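Local coordinates for protein beta-lactamase Rm3 (Uncultured bacterium, PDB 5IQK) that probably hydrolyses the beta-lactam ring of antibiotics at a two-zinc active site, as a subclass B3 metallo-beta-lactamase, at residues A[153-158]-A[178-183]; A[8-13]-A[221-226]; A[40-45]-A[63-68]; A[14-19]-A[57-62]; A[105-110]-A[129-134]. All blocks are in the same frame, centred on the assembly; numbering follows the deposited sequence.

Contact 1 (A[153-158]-A[178-183]); sequences PGHTPG and ADSINA. With ZN (zinc ion), chain C.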
# COMPACT_ATOMS: atom_id res chain seq x y z
N PRO A 153 -1.68 11.61 1.63
CA PRO A 153 -0.45 12.06 0.96
C PRO A 153 0.64 12.50 1.94
O PRO A 153 0.43 12.55 3.16
CB PRO A 153 -0.94 13.26 0.13
CG PRO A 153 -2.06 13.81 0.93
CD PRO A 153 -2.76 12.61 1.55
N GLY A 154 1.80 12.84 1.39
CA GLY A 154 2.93 13.31 2.17
C GLY A 154 4.22 12.66 1.70
O GLY A 154 5.16 13.33 1.29
N HIS A 155 4.25 11.33 1.76
CA HIS A 155 5.35 10.57 1.18
C HIS A 155 5.33 10.77 -0.33
O HIS A 155 6.39 10.82 -0.97
CB HIS A 155 5.23 9.09 1.58
CG HIS A 155 6.14 8.16 0.84
ND1 HIS A 155 7.45 7.94 1.22
CD2 HIS A 155 5.92 7.37 -0.23
CE1 HIS A 155 8.00 7.06 0.40
NE2 HIS A 155 7.09 6.69 -0.48
N THR A 156 4.12 10.88 -0.89
CA THR A 156 3.89 11.37 -2.26
C THR A 156 2.64 12.23 -2.23
O THR A 156 1.85 12.12 -1.29
CB THR A 156 3.69 10.24 -3.30
OG1 THR A 156 2.47 9.55 -3.02
CG2 THR A 156 4.84 9.24 -3.27
N PRO A 157 2.43 13.09 -3.24
CA PRO A 157 1.22 13.91 -3.25
C PRO A 157 -0.03 13.09 -3.42
O PRO A 157 -1.12 13.60 -3.14
CB PRO A 157 1.41 14.83 -4.46
CG PRO A 157 2.88 14.92 -4.59
CD PRO A 157 3.41 13.56 -4.25
N GLY A 158 0.11 11.84 -3.88
CA GLY A 158 -1.05 11.04 -4.22
C GLY A 158 -1.37 9.86 -3.33
O GLY A 158 -2.21 9.03 -3.68
N ALA A 178 -2.40 0.73 5.17
CA ALA A 178 -1.89 2.09 5.32
C ALA A 178 -0.78 2.36 4.33
O ALA A 178 0.17 1.59 4.21
CB ALA A 178 -1.40 2.33 6.73
N ASP A 179 -0.92 3.46 3.60
CA ASP A 179 0.13 3.86 2.69
C ASP A 179 1.37 4.28 3.47
O ASP A 179 1.31 4.61 4.66
CB ASP A 179 -0.34 5.00 1.79
CG ASP A 179 0.60 5.22 0.62
OD1 ASP A 179 1.38 4.27 0.29
OD2 ASP A 179 0.58 6.31 0.04
N SER A 180 2.50 4.27 2.78
CA SER A 180 3.72 4.90 3.30
C SER A 180 3.45 6.33 3.69
O SER A 180 2.82 7.06 2.93
CB SER A 180 4.83 4.87 2.25
OG SER A 180 5.13 3.55 1.86
N ILE A 181 3.93 6.73 4.87
CA ILE A 181 3.87 8.12 5.32
C ILE A 181 5.23 8.56 5.85
O ILE A 181 5.33 9.48 6.67
CB ILE A 181 2.79 8.33 6.40
CG1 ILE A 181 2.94 7.28 7.50
CG2 ILE A 181 1.40 8.24 5.79
CD1 ILE A 181 2.06 7.53 8.70
N ASN A 182 6.28 7.89 5.38
CA ASN A 182 7.62 8.23 5.82
C ASN A 182 8.22 9.34 4.95
O ASN A 182 8.19 9.28 3.71
CB ASN A 182 8.53 6.98 5.85
CG ASN A 182 8.63 6.26 4.49
OD1 ASN A 182 7.69 6.22 3.70
ND2 ASN A 182 9.79 5.65 4.25
N ALA A 183 8.75 10.36 5.61
CA ALA A 183 9.38 11.50 4.94
C ALA A 183 10.79 11.15 4.46
O ALA A 183 11.80 11.53 5.09
CB ALA A 183 9.41 12.72 5.87
ZN ZN C . 6.98 5.33 -2.02
O HOH W 1 1.90 9.49 1.97
O HOH W 2 2.39 8.13 -0.74
O HOH W 3 7.02 3.90 0.13
O HOH W 4 8.18 3.86 -1.90

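Contact 2 (A[8-13]-A[221-226]); sequences ATWNAD and SAHPEA. With ZN (zinc ion), chain D.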
# COMPACT_ATOMS: atom_id res chain seq x y z
N ALA A 8 16.28 -6.14 -4.58
CA ALA A 8 16.38 -7.59 -4.36
C ALA A 8 15.82 -7.97 -2.98
O ALA A 8 15.11 -8.97 -2.84
CB ALA A 8 17.81 -8.08 -4.49
N THR A 9 16.17 -7.18 -1.98
CA THR A 9 15.65 -7.39 -0.63
C THR A 9 14.15 -7.17 -0.55
O THR A 9 13.42 -8.01 -0.00
CB THR A 9 16.35 -6.47 0.39
OG1 THR A 9 17.73 -6.83 0.48
CG2 THR A 9 15.73 -6.62 1.77
N TRP A 10 13.68 -6.06 -1.08
CA TRP A 10 12.25 -5.75 -1.06
C TRP A 10 11.41 -6.83 -1.77
O TRP A 10 10.29 -7.13 -1.34
CB TRP A 10 11.99 -4.39 -1.70
CG TRP A 10 12.41 -3.22 -0.83
CD1 TRP A 10 12.96 -3.27 0.43
CD2 TRP A 10 12.32 -1.83 -1.16
NE1 TRP A 10 13.21 -1.98 0.89
CE2 TRP A 10 12.82 -1.09 -0.07
CE3 TRP A 10 11.87 -1.14 -2.29
CZ2 TRP A 10 12.88 0.31 -0.07
CZ3 TRP A 10 11.93 0.25 -2.30
CH2 TRP A 10 12.42 0.95 -1.19
N ASN A 11 11.94 -7.38 -2.86
CA ASN A 11 11.17 -8.33 -3.67
C ASN A 11 11.35 -9.80 -3.29
O ASN A 11 10.85 -10.67 -3.99
CB ASN A 11 11.54 -8.16 -5.16
CG ASN A 11 10.49 -8.76 -6.09
OD1 ASN A 11 9.30 -8.54 -5.93
ND2 ASN A 11 10.95 -9.53 -7.07
N ALA A 12 12.06 -10.06 -2.20
CA ALA A 12 12.32 -11.45 -1.78
C ALA A 12 11.03 -12.22 -1.52
O ALA A 12 10.03 -11.66 -1.07
CB ALA A 12 13.20 -11.46 -0.55
N ASP A 13 11.06 -13.51 -1.83
CA ASP A 13 9.92 -14.39 -1.63
C ASP A 13 9.33 -14.30 -0.23
O ASP A 13 10.06 -14.30 0.76
CB ASP A 13 10.31 -15.85 -1.86
CG ASP A 13 10.58 -16.16 -3.31
OD1 ASP A 13 10.36 -15.30 -4.18
OD2 ASP A 13 11.02 -17.30 -3.57
N SER A 221 0.85 -2.37 6.48
CA SER A 221 1.49 -1.19 5.89
C SER A 221 2.10 -1.52 4.52
O SER A 221 2.56 -2.65 4.31
CB SER A 221 2.57 -0.62 6.82
OG SER A 221 3.43 -1.67 7.25
N ALA A 222 2.12 -0.54 3.63
CA ALA A 222 2.61 -0.73 2.26
C ALA A 222 4.00 -1.36 2.25
O ALA A 222 4.29 -2.23 1.43
CB ALA A 222 2.61 0.61 1.51
N HIS A 223 4.85 -0.93 3.19
CA HIS A 223 6.09 -1.66 3.47
C HIS A 223 5.84 -2.45 4.76
O HIS A 223 5.70 -1.84 5.82
CB HIS A 223 7.29 -0.70 3.61
CG HIS A 223 7.76 -0.12 2.31
ND1 HIS A 223 8.92 -0.52 1.68
CD2 HIS A 223 7.22 0.84 1.52
CE1 HIS A 223 9.06 0.15 0.56
NE2 HIS A 223 8.05 1.00 0.45
N PRO A 224 5.75 -3.79 4.67
CA PRO A 224 5.21 -4.61 5.76
C PRO A 224 5.97 -4.49 7.09
O PRO A 224 5.31 -4.52 8.13
CB PRO A 224 5.29 -6.05 5.21
CG PRO A 224 6.29 -6.00 4.11
CD PRO A 224 6.14 -4.62 3.51
N GLU A 225 7.29 -4.34 7.08
CA GLU A 225 8.02 -4.25 8.34
C GLU A 225 7.64 -2.99 9.13
O GLU A 225 7.87 -2.94 10.34
CB GLU A 225 9.54 -4.27 8.11
CG GLU A 225 9.97 -4.60 6.69
CD GLU A 225 9.71 -3.46 5.72
OE1 GLU A 225 9.10 -3.71 4.67
OE2 GLU A 225 10.12 -2.31 6.02
N ALA A 226 7.08 -1.99 8.47
CA ALA A 226 6.66 -0.77 9.17
C ALA A 226 5.45 -1.03 10.07
O ALA A 226 5.07 -0.18 10.87
CB ALA A 226 6.35 0.35 8.19
ZN ZN D . 7.48 2.00 -1.22
O HOH W 3 7.02 3.90 0.13
O HOH W 4 8.18 3.86 -1.90

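Contact 3 (A[40-45]-A[63-68]); sequences QGHVLI and LGFRIE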
# COMPACT_ATOMS: atom_id res chain seq x y z
N GLN A 40 -17.88 -13.69 -5.52
CA GLN A 40 -18.17 -12.87 -6.69
C GLN A 40 -16.89 -12.24 -7.28
O GLN A 40 -16.96 -11.40 -8.16
CB GLN A 40 -19.16 -11.76 -6.32
CG GLN A 40 -20.54 -12.29 -5.91
CD GLN A 40 -21.48 -11.19 -5.49
OE1 GLN A 40 -21.52 -10.13 -6.10
NE2 GLN A 40 -22.24 -11.44 -4.43
N GLY A 41 -15.74 -12.67 -6.78
CA GLY A 41 -14.47 -12.17 -7.27
C GLY A 41 -13.72 -11.43 -6.19
O GLY A 41 -14.27 -11.16 -5.12
N HIS A 42 -12.47 -11.06 -6.46
CA HIS A 42 -11.60 -10.52 -5.43
C HIS A 42 -11.08 -9.12 -5.69
O HIS A 42 -11.08 -8.61 -6.81
CB HIS A 42 -10.38 -11.42 -5.22
CG HIS A 42 -10.67 -12.88 -5.33
ND1 HIS A 42 -11.73 -13.49 -4.68
CD2 HIS A 42 -10.06 -13.85 -6.05
CE1 HIS A 42 -11.74 -14.78 -4.97
NE2 HIS A 42 -10.74 -15.02 -5.80
N VAL A 43 -10.59 -8.52 -4.61
CA VAL A 43 -9.91 -7.24 -4.66
C VAL A 43 -8.44 -7.48 -4.34
O VAL A 43 -8.12 -8.25 -3.43
CB VAL A 43 -10.50 -6.24 -3.67
CG1 VAL A 43 -9.73 -4.90 -3.72
CG2 VAL A 43 -11.97 -6.02 -3.98
N LEU A 44 -7.56 -6.85 -5.11
CA LEU A 44 -6.12 -6.96 -4.89
C LEU A 44 -5.58 -5.58 -4.61
O LEU A 44 -5.91 -4.64 -5.32
CB LEU A 44 -5.42 -7.58 -6.10
CG LEU A 44 -3.92 -7.79 -6.03
CD1 LEU A 44 -3.58 -8.73 -4.89
CD2 LEU A 44 -3.39 -8.33 -7.35
N ILE A 45 -4.78 -5.45 -3.56
CA ILE A 45 -4.20 -4.17 -3.19
C ILE A 45 -2.70 -4.17 -3.42
O ILE A 45 -1.97 -4.97 -2.83
CB ILE A 45 -4.50 -3.81 -1.73
CG1 ILE A 45 -6.01 -3.93 -1.45
CG2 ILE A 45 -4.03 -2.40 -1.40
CD1 ILE A 45 -6.39 -3.56 -0.05
N LEU A 63 -2.53 -19.93 -2.61
CA LEU A 63 -3.61 -19.85 -1.64
C LEU A 63 -4.86 -20.58 -2.13
O LEU A 63 -5.81 -20.76 -1.37
CB LEU A 63 -3.97 -18.40 -1.35
CG LEU A 63 -2.93 -17.63 -0.51
CD1 LEU A 63 -3.36 -16.17 -0.36
CD2 LEU A 63 -2.74 -18.28 0.85
N GLY A 64 -4.88 -20.94 -3.41
CA GLY A 64 -6.03 -21.59 -4.00
C GLY A 64 -6.98 -20.64 -4.71
O GLY A 64 -8.13 -20.99 -4.97
N PHE A 65 -6.50 -19.43 -5.02
CA PHE A 65 -7.30 -18.48 -5.78
C PHE A 65 -6.70 -18.24 -7.16
O PHE A 65 -5.64 -18.77 -7.48
CB PHE A 65 -7.46 -17.17 -5.01
CG PHE A 65 -8.09 -17.34 -3.66
CD1 PHE A 65 -9.45 -17.64 -3.54
CD2 PHE A 65 -7.33 -17.22 -2.50
CE1 PHE A 65 -10.04 -17.81 -2.30
CE2 PHE A 65 -7.92 -17.38 -1.25
CZ PHE A 65 -9.28 -17.68 -1.15
N ARG A 66 -7.36 -17.41 -7.97
CA ARG A 66 -6.91 -17.14 -9.33
C ARG A 66 -6.87 -15.65 -9.65
O ARG A 66 -7.76 -14.91 -9.26
CB ARG A 66 -7.80 -17.84 -10.36
CG ARG A 66 -7.99 -19.33 -10.13
CD ARG A 66 -9.04 -19.88 -11.06
NE ARG A 66 -8.63 -19.78 -12.46
CZ ARG A 66 -9.43 -19.40 -13.45
NH1 ARG A 66 -10.70 -19.11 -13.20
NH2 ARG A 66 -8.96 -19.34 -14.69
N ILE A 67 -5.83 -15.23 -10.37
CA ILE A 67 -5.69 -13.84 -10.78
C ILE A 67 -6.86 -13.48 -11.69
O ILE A 67 -7.31 -12.34 -11.73
CB ILE A 67 -4.34 -13.59 -11.51
CG1 ILE A 67 -4.16 -12.10 -11.84
CG2 ILE A 67 -4.23 -14.45 -12.77
CD1 ILE A 67 -4.13 -11.23 -10.61
N GLU A 68 -7.40 -14.49 -12.38
CA GLU A 68 -8.51 -14.29 -13.30
C GLU A 68 -9.77 -13.86 -12.55
O GLU A 68 -10.70 -13.33 -13.15
CB GLU A 68 -8.78 -15.57 -14.10
CG GLU A 68 -7.70 -15.92 -15.11
CD GLU A 68 -6.55 -16.71 -14.50
OE1 GLU A 68 -6.61 -17.04 -13.29
OE2 GLU A 68 -5.56 -16.98 -15.22
O HOH W 5 -10.19 -17.41 -7.28

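Contact 4 (A[14-19]-A[57-62]); sequences QAPFRL and IANIGA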
# COMPACT_ATOMS: atom_id res chain seq x y z
N GLN A 14 8.01 -14.29 -0.18
CA GLN A 14 7.29 -14.51 1.06
C GLN A 14 6.15 -15.47 0.78
O GLN A 14 5.36 -15.23 -0.12
CB GLN A 14 6.75 -13.19 1.63
CG GLN A 14 5.82 -13.42 2.81
CD GLN A 14 6.53 -14.10 3.96
OE1 GLN A 14 7.52 -13.59 4.47
NE2 GLN A 14 6.04 -15.27 4.37
N ALA A 15 6.09 -16.57 1.51
CA ALA A 15 4.95 -17.48 1.38
C ALA A 15 3.66 -16.78 1.80
O ALA A 15 3.62 -16.14 2.85
CB ALA A 15 5.19 -18.74 2.21
N PRO A 16 2.60 -16.88 0.99
CA PRO A 16 1.34 -16.18 1.29
C PRO A 16 0.60 -16.79 2.48
O PRO A 16 0.80 -17.96 2.78
CB PRO A 16 0.54 -16.34 0.01
CG PRO A 16 1.00 -17.65 -0.55
CD PRO A 16 2.47 -17.73 -0.22
N PHE A 17 -0.24 -16.00 3.15
CA PHE A 17 -0.96 -16.46 4.33
C PHE A 17 -2.24 -15.67 4.59
O PHE A 17 -2.39 -14.52 4.17
CB PHE A 17 -0.07 -16.39 5.58
CG PHE A 17 0.52 -15.02 5.83
CD1 PHE A 17 -0.07 -14.14 6.73
CD2 PHE A 17 1.67 -14.62 5.17
CE1 PHE A 17 0.47 -12.88 6.97
CE2 PHE A 17 2.21 -13.37 5.40
CZ PHE A 17 1.61 -12.50 6.29
N ARG A 18 -3.13 -16.23 5.36
CA ARG A 18 -4.33 -15.56 5.72
C ARG A 18 -4.10 -14.63 6.88
O ARG A 18 -3.44 -14.95 7.82
CB ARG A 18 -5.41 -16.56 6.10
CG ARG A 18 -6.63 -15.94 6.72
CD ARG A 18 -7.55 -17.01 7.29
NE ARG A 18 -8.89 -17.00 6.75
CZ ARG A 18 -9.75 -17.95 6.96
NH1 ARG A 18 -9.40 -18.97 7.71
NH2 ARG A 18 -10.97 -17.89 6.46
N LEU A 19 -4.67 -13.46 6.79
CA LEU A 19 -4.57 -12.48 7.87
C LEU A 19 -5.74 -12.60 8.81
O LEU A 19 -5.58 -12.91 10.00
CB LEU A 19 -4.48 -11.07 7.31
CG LEU A 19 -3.14 -10.75 6.69
CD1 LEU A 19 -3.30 -9.58 5.73
CD2 LEU A 19 -2.15 -10.41 7.80
N ILE A 57 1.08 -13.12 -8.38
CA ILE A 57 0.21 -14.06 -9.09
C ILE A 57 0.43 -15.49 -8.60
O ILE A 57 -0.53 -16.22 -8.36
CB ILE A 57 0.43 -13.98 -10.61
CG1 ILE A 57 -0.07 -12.61 -11.12
CG2 ILE A 57 -0.27 -15.13 -11.33
CD1 ILE A 57 0.22 -12.35 -12.58
N ALA A 58 1.69 -15.88 -8.43
CA ALA A 58 2.02 -17.22 -7.94
C ALA A 58 1.47 -17.40 -6.53
O ALA A 58 0.94 -18.47 -6.19
CB ALA A 58 3.53 -17.44 -7.96
N ASN A 59 1.57 -16.34 -5.72
CA ASN A 59 1.08 -16.36 -4.35
C ASN A 59 -0.45 -16.46 -4.26
O ASN A 59 -0.97 -17.12 -3.36
CB ASN A 59 1.55 -15.11 -3.58
CG ASN A 59 3.03 -15.17 -3.20
OD1 ASN A 59 3.64 -16.24 -3.24
ND2 ASN A 59 3.59 -14.04 -2.78
N ILE A 60 -1.15 -15.79 -5.16
CA ILE A 60 -2.60 -15.89 -5.21
C ILE A 60 -2.99 -17.35 -5.49
O ILE A 60 -3.87 -17.89 -4.82
CB ILE A 60 -3.21 -14.95 -6.28
CG1 ILE A 60 -3.00 -13.49 -5.88
CG2 ILE A 60 -4.70 -15.24 -6.51
CD1 ILE A 60 -3.36 -12.50 -6.97
N GLY A 61 -2.31 -17.97 -6.44
CA GLY A 61 -2.54 -19.37 -6.78
C GLY A 61 -2.25 -20.33 -5.65
O GLY A 61 -2.99 -21.30 -5.43
N ALA A 62 -1.16 -20.08 -4.94
CA ALA A 62 -0.72 -20.96 -3.85
C ALA A 62 -1.77 -21.01 -2.75
O ALA A 62 -1.91 -22.02 -2.06
CB ALA A 62 0.62 -20.49 -3.30
O HOH W 6 6.59 -13.41 -2.70

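Contact 5 (A[105-110]-A[129-134]); sequences LDLASG and KDMRLA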
# COMPACT_ATOMS: atom_id res chain seq x y z
N LEU A 105 -1.88 9.82 -12.42
CA LEU A 105 -1.01 10.48 -13.38
C LEU A 105 0.31 9.73 -13.49
O LEU A 105 0.82 9.53 -14.60
CB LEU A 105 -0.76 11.94 -12.98
CG LEU A 105 -1.95 12.89 -13.06
CD1 LEU A 105 -1.54 14.24 -12.50
CD2 LEU A 105 -2.43 13.02 -14.50
N ASP A 106 0.88 9.33 -12.35
CA ASP A 106 2.10 8.52 -12.37
C ASP A 106 1.87 7.19 -13.09
O ASP A 106 2.66 6.80 -13.95
CB ASP A 106 2.61 8.21 -10.95
CG ASP A 106 2.88 9.45 -10.13
OD1 ASP A 106 3.01 10.55 -10.71
OD2 ASP A 106 2.98 9.32 -8.89
N LEU A 107 0.79 6.49 -12.73
CA LEU A 107 0.49 5.18 -13.29
C LEU A 107 0.33 5.24 -14.81
O LEU A 107 0.83 4.36 -15.52
CB LEU A 107 -0.78 4.60 -12.66
CG LEU A 107 -0.60 3.76 -11.39
CD1 LEU A 107 0.15 4.52 -10.29
CD2 LEU A 107 -1.97 3.30 -10.92
N ALA A 108 -0.34 6.28 -15.29
CA ALA A 108 -0.63 6.42 -16.71
C ALA A 108 0.64 6.63 -17.56
O ALA A 108 0.68 6.21 -18.72
CB ALA A 108 -1.61 7.58 -16.94
N SER A 109 1.66 7.24 -16.98
CA SER A 109 2.88 7.52 -17.73
C SER A 109 4.01 6.58 -17.33
O SER A 109 5.03 6.51 -18.01
CB SER A 109 3.32 8.97 -17.51
OG SER A 109 3.64 9.20 -16.15
N GLY A 110 3.82 5.85 -16.24
CA GLY A 110 4.84 4.95 -15.73
C GLY A 110 6.01 5.70 -15.11
O GLY A 110 7.11 5.17 -15.01
N LYS A 129 -2.96 1.02 -18.20
CA LYS A 129 -3.81 1.40 -19.31
C LYS A 129 -5.18 1.94 -18.87
O LYS A 129 -5.60 3.01 -19.31
CB LYS A 129 -3.96 0.17 -20.23
CG LYS A 129 -4.41 0.44 -21.66
CD LYS A 129 -4.68 -0.88 -22.40
CE LYS A 129 -4.74 -0.69 -23.91
NZ LYS A 129 -5.30 -1.87 -24.63
N ASP A 130 -5.86 1.21 -18.00
CA ASP A 130 -7.25 1.52 -17.65
C ASP A 130 -7.44 1.75 -16.16
O ASP A 130 -7.11 0.88 -15.34
CB ASP A 130 -8.17 0.41 -18.14
CG ASP A 130 -8.10 0.22 -19.64
OD1 ASP A 130 -8.29 1.22 -20.37
OD2 ASP A 130 -7.83 -0.91 -20.09
N MET A 131 -7.98 2.91 -15.79
CA MET A 131 -8.04 3.30 -14.39
C MET A 131 -9.33 3.98 -13.95
O MET A 131 -10.05 4.55 -14.75
CB MET A 131 -6.87 4.23 -14.08
CG MET A 131 -5.53 3.52 -14.08
SD MET A 131 -4.26 4.65 -13.55
CE MET A 131 -4.09 5.68 -15.01
N ARG A 132 -9.61 3.91 -12.65
CA ARG A 132 -10.71 4.65 -12.05
C ARG A 132 -10.16 5.54 -10.94
O ARG A 132 -9.34 5.10 -10.14
CB ARG A 132 -11.78 3.71 -11.50
CG ARG A 132 -12.44 2.84 -12.55
CD ARG A 132 -13.03 3.72 -13.65
NE ARG A 132 -13.58 2.95 -14.76
CZ ARG A 132 -14.82 2.47 -14.80
NH1 ARG A 132 -15.64 2.69 -13.78
NH2 ARG A 132 -15.24 1.79 -15.86
N LEU A 133 -10.60 6.79 -10.88
CA LEU A 133 -10.05 7.67 -9.86
C LEU A 133 -10.69 7.42 -8.50
O LEU A 133 -11.91 7.33 -8.39
CB LEU A 133 -10.23 9.13 -10.29
CG LEU A 133 -9.50 9.48 -11.58
CD1 LEU A 133 -9.68 10.95 -11.93
CD2 LEU A 133 -8.03 9.14 -11.46
N ALA A 134 -9.84 7.31 -7.48
CA ALA A 134 -10.29 7.12 -6.10
C ALA A 134 -10.04 8.38 -5.29
O ALA A 134 -8.89 8.74 -5.02
CB ALA A 134 -9.57 5.94 -5.46

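Contact 1 (A[153-158]-A[178-183])
H155 reaches N182 and S180 with its imidazole ring while serving as a zinc ligand in the two-metal site of the metallo-beta-lactamase fold. Its NE2 binds the zinc ion at 2.1 Å, H77 and H79 supply the other two histidine nitrogens, and two waters also reach the metal. At the far corner of the ring, ND1 donates to the backbone O of N182 at 2.9 Å. This bond is fairly straight at the hydrogen (161°) and lies in both the ring plane and the carbonyl plane, so it fixes the rotation of the ring as well as the protonated nitrogen. The amide of N182 runs alongside, its plane nearly parallel to the imidazole, and puts OD1 near ND1 at an angle too poor for a second bond. CB of S180 covers one face, 3.8 Å from the ring centroid, in a CH-pi contact. CG of H155 stands anti to its backbone N (chi1 169°), which carries the ring across the gap into this slot between metal and carbonyl. Further out, one water joins H155 N to S180 O. A second water donates to D179 OD2 at 2.7 Å and is hydrogen-bonded to T156 OG1, tying the two loops together at the edge of the H155 ring. The other carboxylate oxygen of D179, OD1, accepts from ND1 of H77, a second-shell bond that helps orient another histidine of the same metal. S180 OG holds a third water at 2.6 Å, and that water itself approaches the zinc.

Contact 2 (A[8-13]-A[221-226])
The second zinc site of this B3 metallo-beta-lactamase is bordered by W10, whose indole receives the edge of H223, a ligand of that metal. NE2 of H223 binds the zinc ion at 2.0 Å, with D81 and H82 as the other protein ligands and two waters beside them. CE1 of H223, next to the ligating nitrogen, stands nearly over the middle of the six-membered ring of W10, 3.9 Å from its CZ2. The ring planes are turned 75° to each other and the centroids lie 4.9 Å apart, a T-shaped (edge-to-face) pair with the imidazole as the edge. W10 sits in the last turn of helix 5-10; its CG lies beside the backbone N (chi1 -74°), and from there the indole extends toward the metal and also touches D81. The backbone behind H223 is fastened in turn. Its carbonyl O accepts from S221 OG at 2.7 Å and from A226 N at 3.0 Å, the two donors arriving from opposite faces of the carbonyl plane, so the turn into the 3-10 segment is pinned directly at the metal ligand. No hydrogen bond joins 8-13 to 221-226. Since coordination at NE2 draws electron density from the imidazole, the C-H at CE1 is probably polarised and well suited to face an electron-rich indole.

Contact 3 (A[40-45]-A[63-68])
H42 and F65 form the closer half of this contact, ring against ring, with NE2 of H42 3.7 Å from CD1 of F65. The planes are steeply inclined at 74° and the centroids 5.1 Å apart, yet the approach is oblique rather than a stack or a clean edge-to-face pair. CG of H42 sits beside its backbone N (chi1 -37°), which sends the imidazole off the face of the sheet toward 63-68. On the inner side L44 and I67 meet more loosely, methyl to methyl, CD2 to CD1 at 4.4 Å. The outer side is wetter: a water lying in the planes of both aromatic rings is bonded to H42 NE2 at 2.9 Å and accepts from R66 N at 2.9 Å, bridging strand to turn where no direct hydrogen bond exists. R66 turns outward to the surface, where its NE pairs with E68 OE1 through charge alone. G64, with positive phi, closes helix 53-62 in a Schellman motif just before F65. The whole belongs to a beta-alpha-beta crossover: strand 42-45, helix 53-62, then parallel strand 70-74, with L44 and I67 both resting on L89 of helix 86-93.

Contact 4 (A[14-19]-A[57-62])
P16 and N59 carry the van der Waals part of this contact, the pyrrolidine ring lying against one side of the helix. CG of the proline comes within 3.5 Å of the backbone O of N59, and its CD within 3.6 Å of the amide OD1 of the same residue. A purely apolar touch follows one turn along, where P16 CG meets A62 CB at 4.0 Å. The proline ring therefore spans the surface between two side chains three residues apart. The polar part runs through water. A single molecule accepts from Q14 N at 3.0 Å and from N59 ND2 at 3.1 Å, joining loop to helix. ND2 also donates to the backbone O of V26, so the amide nitrogen reaches two acceptors. With CG of N59 beside its own backbone N (chi1 -75°), the amide leans off the helix toward the loop at Q14 and the backbone of V26. Within the loop, the amide of Q14 folds back on its own chain: NE2 donates to A15 O at 3.0 Å, nearly straight at 170° and directed at a carbonyl lone pair, while OE1 accepts from K29 NZ. The contact thus lays the entry to edge strand 17-20 on helix 53-62, with Q14 and F17 packing on W230 and L233 of helix 229-239.

Contact 5 (A[105-110]-A[129-134])
M131 leaves its strand with CG beside the backbone N (chi1 -71°), runs extended through chi2, and then bends at the sulfur, chi3 -74°, to lay SD against L107 and CE against A108. The bend turns one flexible chain into two contacts. SD comes to 3.6 Å from L107 CB and 3.7 Å from L107 CD2, seated against the root and one branch of the leucine. The terminal methyl steps on to the next residue, CE lying 3.7 Å from A108 CB and 3.8 Å from the backbone N of A108. No hydrogen bond crosses between the segments, and the thioether meets chiefly carbon. L107 and A108 lie in the last turns of helix 101-109, and M131 in strand 131-133. With strand 96-99 these form a beta-alpha-beta unit in which the helix packs on the two parallel strands and the methionine packs between helix and edge strand. L107 reaches under the helix to V97 and A99 of the neighbouring strand, while M131 also touches A104, one turn earlier than A108. Burial falls off quickly from there: L107 is enclosed, whereas A108 lies at the surface. G110 takes positive phi and ends the helix. Backbone bonds from L107 to V128 and from G110 to Y125 then tie the helix end to the long connection that returns to the strand. Just before that strand, D130 O accepts from NE2 of Q90, in helix 86-93.

In the fold
Contacts 1 and 2 together supply one ligand to each of the two active-site zinc ions, H155 and H223, and the two metals stand 3.5 Å apart with the same two waters between them. They also touch directly: A178 O probably accepts from A222 N at 2.9 Å, and S180 OG packs on H223 CD2 at 3.4 Å. Contacts 3 and 4 lie away from the metals, with centres about 27 and 26 Å from that of contact 1. They meet at the C-terminal end of helix 53-62, F65 N probably bonding to I60 O at 3.1 Å. Contact 5 reaches the same sheet at its other edge; its L107 side chain comes within about 11 Å of a zinc ion.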